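Local coordinates for protein alternansucrase (Leuconostoc mesenteroides, PDB 6HVG) that belongs to glycoside hydrolase family 70, carrying a TIM-barrel-clan region together with cell-wall-binding-type repeats and a bound calcium ion, at residues N1320-Y1325 against N1361-R1366. Residues are numbered along the deposited sequence; the frame is centred on the assembly and turned at random.
Sequences NGNWYY and NGVELR
Trp1323 and Arg1366 each set CG anti to their own carbonyl carbon (chi1 -79° and -63°), and a bend at chi3 of the arginine then lays its guanidinium flat over one face of the indole, a cation-pi stack with planes 20° apart. Here the pairing joins a hairpin in a putative cell-wall-binding repeat of the choline-binding clan, strand 1323-1326 antiparallel to 1314-1317, to the loop before strand 1368-1371. CZ of Arg1366 lies 3.4 Å from CD1 of Trp1323. Glu1364 probably helps orient the cation, its OE2 accepting the N-H of Arg1366 NE in the guanidinium plane at 3.2 Å as a salt bridge, while CD of the same glutamate packs on CB of Trp1323. The one direct hydrogen bond between the backbones runs from Glu1364 N to Trp1323 O, 2.9 Å; a water bridges Trp1323 N and Glu1364 O. Tyr1324 lays its ring beside the turn at Gly1362, with CD2 3.2 Å from the glycine O, and its CE2 touches CG2 of Val1363. Tyr1324 OH is hydrogen-bonded to Asp1318 OD2, and a second water links that OH to Asn1361 O, in plane at the ring's edge, 3.7 Å from CE2.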
loop_
_atom_site.group_PDB
_atom_site.type_symbol
_atom_site.label_atom_id
_atom_site.label_comp_id
_atom_site.label_asym_id
_atom_site.label_seq_id
_atom_site.Cartn_x
_atom_site.Cartn_y
_atom_site.Cartn_z
ATOM N N ASN A 1320 -26.018 1.224 30.597
ATOM C CA ASN A 1320 -26.062 -0.226 30.400
ATOM C C ASN A 1320 -25.852 -0.711 28.957
ATOM O O ASN A 1320 -25.900 -1.898 28.692
ATOM C CB ASN A 1320 -27.397 -0.747 30.921
ATOM C CG ASN A 1320 -27.581 -0.445 32.355
ATOM O OD1 ASN A 1320 -26.767 -0.832 33.184
ATOM N ND2 ASN A 1320 -28.630 0.289 32.659
ATOM N N GLY A 1321 -25.627 0.196 28.030
ATOM C CA GLY A 1321 -25.373 -0.185 26.649
ATOM C C GLY A 1321 -26.557 -0.159 25.726
ATOM O O GLY A 1321 -26.412 -0.461 24.555
ATOM N N ASN A 1322 -27.722 0.245 26.223
ATOM C CA ASN A 1322 -28.894 0.392 25.379
ATOM C C ASN A 1322 -28.899 1.701 24.611
ATOM O O ASN A 1322 -28.425 2.713 25.117
ATOM C CB ASN A 1322 -30.176 0.277 26.203
ATOM C CG ASN A 1322 -30.237 -0.998 27.023
ATOM O OD1 ASN A 1322 -30.339 -2.092 26.473
ATOM N ND2 ASN A 1322 -30.172 -0.863 28.335
ATOM N N TRP A 1323 -29.445 1.672 23.393
ATOM C CA TRP A 1323 -29.505 2.853 22.544
ATOM C C TRP A 1323 -30.918 3.344 22.400
ATOM O O TRP A 1323 -31.863 2.550 22.354
ATOM C CB TRP A 1323 -28.925 2.554 21.157
ATOM C CG TRP A 1323 -27.440 2.559 21.136
ATOM C CD1 TRP A 1323 -26.607 1.506 21.431
ATOM C CD2 TRP A 1323 -26.591 3.667 20.829
ATOM N NE1 TRP A 1323 -25.305 1.892 21.298
ATOM C CE2 TRP A 1323 -25.260 3.210 20.924
ATOM C CE3 TRP A 1323 -26.823 4.995 20.445
ATOM C CZ2 TRP A 1323 -24.166 4.042 20.696
ATOM C CZ3 TRP A 1323 -25.721 5.819 20.192
ATOM C CH2 TRP A 1323 -24.415 5.337 20.327
ATOM N N TYR A 1324 -31.050 4.669 22.308
ATOM C CA TYR A 1324 -32.343 5.347 22.154
ATOM C C TYR A 1324 -32.265 6.430 21.081
ATOM O O TYR A 1324 -31.187 6.967 20.814
ATOM C CB TYR A 1324 -32.726 6.002 23.481
ATOM C CG TYR A 1324 -32.687 5.048 24.649
ATOM C CD1 TYR A 1324 -31.516 4.846 25.353
ATOM C CD2 TYR A 1324 -33.814 4.342 25.025
ATOM C CE1 TYR A 1324 -31.463 3.971 26.406
ATOM C CE2 TYR A 1324 -33.781 3.468 26.083
ATOM C CZ TYR A 1324 -32.609 3.283 26.768
ATOM O OH TYR A 1324 -32.579 2.394 27.811
ATOM N N TYR A 1325 -33.406 6.747 20.474
ATOM C CA TYR A 1325 -33.496 7.903 19.595
ATOM C C TYR A 1325 -34.485 8.937 20.163
ATOM O O TYR A 1325 -35.611 8.608 20.519
ATOM C CB TYR A 1325 -33.942 7.485 18.195
ATOM C CG TYR A 1325 -34.120 8.664 17.306
ATOM C CD1 TYR A 1325 -33.031 9.438 16.923
ATOM C CD2 TYR A 1325 -35.365 9.055 16.881
ATOM C CE1 TYR A 1325 -33.196 10.563 16.143
ATOM C CE2 TYR A 1325 -35.529 10.177 16.096
ATOM C CZ TYR A 1325 -34.447 10.923 15.746
ATOM O OH TYR A 1325 -34.601 12.022 14.943
ATOM N N ASN A 1361 -40.144 0.368 25.812
ATOM C CA ASN A 1361 -39.282 1.135 26.691
ATOM C C ASN A 1361 -38.213 1.912 25.936
ATOM O O ASN A 1361 -37.294 2.469 26.540
ATOM C CB ASN A 1361 -38.622 0.233 27.742
ATOM C CG ASN A 1361 -37.780 -0.843 27.125
ATOM O OD1 ASN A 1361 -37.590 -0.878 25.913
ATOM N ND2 ASN A 1361 -37.295 -1.744 27.943
ATOM N N GLY A 1362 -38.313 1.943 24.601
ATOM C CA GLY A 1362 -37.477 2.830 23.754
ATOM C C GLY A 1362 -36.126 2.280 23.376
ATOM O O GLY A 1362 -35.379 2.940 22.658
ATOM N N VAL A 1363 -35.831 1.063 23.828
ATOM C CA VAL A 1363 -34.585 0.392 23.515
ATOM C C VAL A 1363 -34.587 0.038 22.028
ATOM O O VAL A 1363 -35.568 -0.488 21.483
ATOM C CB VAL A 1363 -34.441 -0.919 24.321
ATOM C CG1 VAL A 1363 -33.196 -1.681 23.902
ATOM C CG2 VAL A 1363 -34.376 -0.638 25.812
ATOM N N GLU A 1364 -33.475 0.318 21.373
ATOM C CA GLU A 1364 -33.296 -0.012 19.956
ATOM C C GLU A 1364 -32.850 -1.470 19.828
ATOM O O GLU A 1364 -31.964 -1.931 20.572
ATOM C CB GLU A 1364 -32.334 1.022 19.329
ATOM C CG GLU A 1364 -31.346 0.585 18.276
ATOM C CD GLU A 1364 -30.495 1.757 17.786
ATOM O OE1 GLU A 1364 -30.960 2.915 17.847
ATOM O OE2 GLU A 1364 -29.354 1.535 17.317
ATOM N N LEU A 1365 -33.514 -2.217 18.941
ATOM C CA LEU A 1365 -33.139 -3.610 18.652
ATOM C C LEU A 1365 -31.929 -3.606 17.734
ATOM O O LEU A 1365 -31.874 -2.823 16.783
ATOM C CB LEU A 1365 -34.292 -4.365 17.991
ATOM C CG LEU A 1365 -34.111 -5.849 17.663
ATOM C CD1 LEU A 1365 -33.992 -6.698 18.916
ATOM C CD2 LEU A 1365 -35.269 -6.346 16.823
ATOM N N ARG A 1366 -30.957 -4.456 18.060
ATOM C CA ARG A 1366 -29.681 -4.507 17.345
ATOM C C ARG A 1366 -29.219 -5.939 17.144
ATOM O O ARG A 1366 -29.186 -6.722 18.103
ATOM C CB ARG A 1366 -28.612 -3.796 18.161
ATOM C CG ARG A 1366 -28.852 -2.328 18.397
ATOM C CD ARG A 1366 -27.754 -1.731 19.284
ATOM N NE ARG A 1366 -27.229 -0.552 18.593
ATOM C CZ ARG A 1366 -25.954 -0.174 18.557
ATOM N NH1 ARG A 1366 -25.021 -0.880 19.198
ATOM N NH2 ARG A 1366 -25.618 0.925 17.875
HETATM O O HOH W 1 -29.725 -1.107 22.306
HETATM O O HOH W 2 -35.282 1.833 28.327
HETATM O O HOH W 3 -35.701 5.265 21.706
#